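Local coordinates for protein pullulanase (Klebsiella oxytoca, PDB 2YOC) that hydrolyses the alpha-1,6-glucosidic linkages of pullulan and related dextrins, and is probably exported by a type 2 secretion system, at residues T302-K315 / L340-Y352. Numbering follows the deposited sequence.
Sequences TAQQVDVVVYSADK and LKGAFYRYAMTVY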
# COMPACT_ATOMS: atom_id res chain seq x y z
N THR B 302 28.69 10.44 -47.81
CA THR B 302 29.77 9.49 -48.01
C THR B 302 29.98 9.09 -49.46
O THR B 302 31.06 8.59 -49.79
CB THR B 302 29.62 8.28 -47.10
OG1 THR B 302 28.54 7.45 -47.54
CG2 THR B 302 29.48 8.68 -45.65
N ALA B 303 28.95 9.27 -50.31
CA ALA B 303 28.98 8.87 -51.71
C ALA B 303 30.17 9.47 -52.41
O ALA B 303 30.51 10.63 -52.17
CB ALA B 303 27.71 9.26 -52.43
N GLN B 304 30.87 8.62 -53.19
CA GLN B 304 32.03 8.98 -53.98
C GLN B 304 31.58 9.71 -55.24
O GLN B 304 32.25 10.63 -55.69
CB GLN B 304 32.84 7.74 -54.30
CG GLN B 304 33.82 7.43 -53.18
CD GLN B 304 34.56 6.15 -53.40
OE1 GLN B 304 34.96 5.79 -54.53
NE2 GLN B 304 34.82 5.46 -52.30
N GLN B 305 30.41 9.31 -55.77
CA GLN B 305 29.74 9.89 -56.94
C GLN B 305 28.20 9.67 -56.88
O GLN B 305 27.75 8.64 -56.37
CB GLN B 305 30.32 9.36 -58.26
CG GLN B 305 30.00 10.24 -59.47
CD GLN B 305 30.42 11.69 -59.33
OE1 GLN B 305 31.58 12.00 -58.96
NE2 GLN B 305 29.48 12.60 -59.60
N VAL B 306 27.43 10.65 -57.38
CA VAL B 306 25.98 10.62 -57.54
C VAL B 306 25.65 11.27 -58.88
O VAL B 306 26.17 12.34 -59.17
CB VAL B 306 25.18 11.31 -56.39
CG1 VAL B 306 23.69 10.99 -56.50
CG2 VAL B 306 25.71 10.93 -55.02
N ASP B 307 24.79 10.62 -59.70
CA ASP B 307 24.31 11.11 -61.01
C ASP B 307 22.77 10.97 -61.06
O ASP B 307 22.23 10.00 -60.53
CB ASP B 307 24.88 10.27 -62.18
CG ASP B 307 26.38 10.28 -62.44
OD1 ASP B 307 27.12 10.95 -61.68
OD2 ASP B 307 26.83 9.58 -63.38
N VAL B 308 22.07 11.91 -61.72
CA VAL B 308 20.63 11.76 -61.91
C VAL B 308 20.52 11.01 -63.23
O VAL B 308 21.16 11.41 -64.20
CB VAL B 308 19.81 13.08 -61.99
CG1 VAL B 308 18.32 12.81 -61.81
CG2 VAL B 308 20.29 14.12 -60.99
N VAL B 309 19.76 9.93 -63.25
CA VAL B 309 19.54 9.17 -64.48
C VAL B 309 18.11 9.46 -64.82
O VAL B 309 17.25 9.25 -63.96
CB VAL B 309 19.79 7.64 -64.32
CG1 VAL B 309 19.70 6.92 -65.66
CG2 VAL B 309 21.14 7.37 -63.66
N VAL B 310 17.85 10.00 -66.00
CA VAL B 310 16.50 10.36 -66.42
C VAL B 310 16.02 9.35 -67.46
O VAL B 310 16.72 9.07 -68.44
CB VAL B 310 16.42 11.84 -66.92
CG1 VAL B 310 15.00 12.23 -67.31
CG2 VAL B 310 16.97 12.81 -65.87
N TYR B 311 14.81 8.81 -67.23
CA TYR B 311 14.18 7.80 -68.06
C TYR B 311 12.92 8.24 -68.76
O TYR B 311 12.12 9.00 -68.20
CB TYR B 311 13.83 6.57 -67.21
CG TYR B 311 15.02 5.79 -66.72
CD1 TYR B 311 15.59 4.80 -67.50
CD2 TYR B 311 15.55 6.02 -65.46
CE1 TYR B 311 16.65 4.04 -67.03
CE2 TYR B 311 16.63 5.28 -64.99
CZ TYR B 311 17.18 4.29 -65.78
OH TYR B 311 18.25 3.56 -65.34
N SER B 312 12.69 7.64 -69.94
CA SER B 312 11.49 7.82 -70.74
C SER B 312 10.37 7.07 -70.03
O SER B 312 10.62 6.42 -69.01
CB SER B 312 11.70 7.21 -72.13
OG SER B 312 12.01 5.83 -72.10
N ALA B 313 9.16 7.10 -70.61
CA ALA B 313 8.03 6.34 -70.07
C ALA B 313 8.27 4.85 -70.29
O ALA B 313 7.81 4.02 -69.50
CB ALA B 313 6.76 6.76 -70.77
N ASP B 314 9.03 4.51 -71.35
CA ASP B 314 9.41 3.14 -71.74
C ASP B 314 10.58 2.64 -70.89
O ASP B 314 11.03 1.51 -71.06
CB ASP B 314 9.78 3.10 -73.24
CG ASP B 314 9.02 4.09 -74.11
OD1 ASP B 314 7.82 4.35 -73.82
OD2 ASP B 314 9.61 4.57 -75.11
N LYS B 315 11.04 3.50 -69.97
CA LYS B 315 12.16 3.29 -69.05
C LYS B 315 13.49 3.16 -69.78
O LYS B 315 14.37 2.39 -69.36
CB LYS B 315 11.91 2.16 -68.03
CG LYS B 315 10.51 2.13 -67.42
CD LYS B 315 10.18 3.37 -66.60
CE LYS B 315 8.88 3.23 -65.86
NZ LYS B 315 7.73 3.40 -66.78
N LEU B 340 11.22 18.50 -67.58
CA LEU B 340 11.32 17.24 -66.86
C LEU B 340 10.07 16.87 -66.05
O LEU B 340 10.02 15.76 -65.51
CB LEU B 340 12.60 17.20 -66.01
CG LEU B 340 13.90 17.39 -66.79
CD1 LEU B 340 15.01 17.81 -65.88
CD2 LEU B 340 14.29 16.14 -67.52
N LYS B 341 9.06 17.74 -65.98
CA LYS B 341 7.83 17.38 -65.25
C LYS B 341 7.27 16.06 -65.81
O LYS B 341 6.95 15.98 -67.00
CB LYS B 341 6.78 18.51 -65.34
CG LYS B 341 5.43 18.22 -64.71
CD LYS B 341 4.39 19.28 -65.13
CE LYS B 341 3.12 19.32 -64.29
NZ LYS B 341 2.00 19.96 -65.05
N GLY B 342 7.22 15.03 -64.95
CA GLY B 342 6.72 13.71 -65.32
C GLY B 342 7.77 12.70 -65.70
O GLY B 342 7.46 11.51 -65.84
N ALA B 343 9.03 13.13 -65.86
CA ALA B 343 10.10 12.20 -66.19
C ALA B 343 10.40 11.26 -65.01
O ALA B 343 10.23 11.63 -63.83
CB ALA B 343 11.38 12.93 -66.59
N PHE B 344 10.84 10.04 -65.36
CA PHE B 344 11.22 9.03 -64.40
C PHE B 344 12.70 9.18 -64.11
O PHE B 344 13.44 9.66 -64.96
CB PHE B 344 10.86 7.63 -64.90
CG PHE B 344 9.37 7.38 -64.92
CD1 PHE B 344 8.67 7.14 -63.74
CD2 PHE B 344 8.67 7.35 -66.12
CE1 PHE B 344 7.30 6.91 -63.76
CE2 PHE B 344 7.30 7.09 -66.15
CZ PHE B 344 6.62 6.89 -64.97
N TYR B 345 13.11 8.81 -62.90
CA TYR B 345 14.51 8.96 -62.52
C TYR B 345 14.87 8.07 -61.36
O TYR B 345 14.01 7.61 -60.59
CB TYR B 345 14.84 10.44 -62.17
CG TYR B 345 14.28 10.91 -60.85
CD1 TYR B 345 12.93 11.24 -60.72
CD2 TYR B 345 15.10 11.07 -59.73
CE1 TYR B 345 12.41 11.68 -59.50
CE2 TYR B 345 14.59 11.48 -58.50
CZ TYR B 345 13.24 11.78 -58.39
OH TYR B 345 12.71 12.17 -57.18
N ARG B 346 16.18 7.90 -61.21
CA ARG B 346 16.83 7.21 -60.11
C ARG B 346 18.19 7.87 -59.97
O ARG B 346 18.68 8.49 -60.93
CB ARG B 346 17.01 5.72 -60.44
CG ARG B 346 15.71 4.93 -60.46
CD ARG B 346 15.96 3.46 -60.37
NE ARG B 346 16.68 2.96 -61.54
CZ ARG B 346 16.31 1.90 -62.23
NH1 ARG B 346 15.21 1.23 -61.90
NH2 ARG B 346 17.04 1.48 -63.26
N TYR B 347 18.80 7.76 -58.80
CA TYR B 347 20.14 8.29 -58.55
C TYR B 347 21.09 7.14 -58.70
O TYR B 347 20.88 6.11 -58.08
CB TYR B 347 20.28 8.86 -57.12
CG TYR B 347 19.39 10.05 -56.87
CD1 TYR B 347 19.51 11.20 -57.64
CD2 TYR B 347 18.39 10.01 -55.90
CE1 TYR B 347 18.66 12.29 -57.44
CE2 TYR B 347 17.55 11.10 -55.68
CZ TYR B 347 17.70 12.24 -56.45
OH TYR B 347 16.90 13.33 -56.25
N ALA B 348 22.12 7.31 -59.54
CA ALA B 348 23.15 6.29 -59.72
C ALA B 348 24.25 6.59 -58.70
O ALA B 348 24.96 7.61 -58.81
CB ALA B 348 23.69 6.34 -61.12
N MSE B 349 24.33 5.74 -57.65
CA MSE B 349 25.27 5.88 -56.55
C MSE B 349 26.59 5.18 -56.81
O MSE B 349 26.66 4.17 -57.51
CB MSE B 349 24.68 5.24 -55.30
CG MSE B 349 23.27 5.71 -54.95
SE MSE B 349 23.19 7.57 -54.43
CE MSE B 349 24.54 7.55 -52.94
N THR B 350 27.64 5.71 -56.18
CA THR B 350 28.98 5.16 -56.08
C THR B 350 29.31 5.42 -54.61
O THR B 350 29.61 6.56 -54.24
CB THR B 350 29.95 5.77 -57.04
OG1 THR B 350 29.49 5.50 -58.36
CG2 THR B 350 31.33 5.20 -56.87
N VAL B 351 29.14 4.38 -53.77
CA VAL B 351 29.26 4.53 -52.34
C VAL B 351 29.76 3.27 -51.61
O VAL B 351 29.36 2.16 -51.92
CB VAL B 351 27.91 5.09 -51.78
CG1 VAL B 351 26.73 4.18 -52.13
CG2 VAL B 351 27.98 5.41 -50.29
N TYR B 352 30.61 3.47 -50.60
CA TYR B 352 31.10 2.39 -49.80
C TYR B 352 30.01 1.96 -48.81
O TYR B 352 29.51 2.79 -48.04
CB TYR B 352 32.39 2.81 -49.06
CG TYR B 352 32.74 1.88 -47.92
CD1 TYR B 352 33.30 0.63 -48.18
CD2 TYR B 352 32.44 2.20 -46.60
CE1 TYR B 352 33.62 -0.25 -47.14
CE2 TYR B 352 32.73 1.32 -45.56
CZ TYR B 352 33.32 0.10 -45.83
OH TYR B 352 33.60 -0.77 -44.79
O HOH W 1 31.79 5.91 -50.80
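One face of the F344 ring carries the end of K315. K315 CE sits over the centre of the F344 ring, 4.1 Å from its centroid, and K315 NZ makes a cation-pi contact. The K315 chain folds back over the ring through bends at chi2 (-64°) and chi4 (-76°). Its NZ also bonds A313 O at 2.8 Å and forms a salt bridge with E564. A313 CA and Y311 O lie at the edge of the same ring. The Y311 ring has F344 O and Y345 CA at its edge. It crosses the R346 guanidinium with the planes 73° apart, and Y311 OH is 3.2 Å from R346 NH2. E363 OE1 hydrogen-bonds Y311 OH and forms a salt bridge with R346 NE, which probably helps hold the two polar ends together. The Y347 ring meets V308 CG2 and D307 O at its edge, and Y345 CD2 lies over one face, offset toward the rim. On the side of V306, V308 and V310, V306 CG1 lies 4.0 Å from M349 SE, and V310 CG1 lies 3.8 Å from A343 CB. Strands 305-311 and 344-352 pair antiparallel from Q305–T350 to Y311–F344. Q304 and Q305 both face T350, a classic beta bulge, and T350 O accepts from Q304 N (2.6 Å) and Q305 N (3.2 Å). Strand 317-326 flanks 305-311 on its other edge, and 358-364 also pairs with 344-352. These are neighbouring strands of the antiparallel beta-sandwich characteristic of carbohydrate-binding module 48, the isoamylase N-terminal domain.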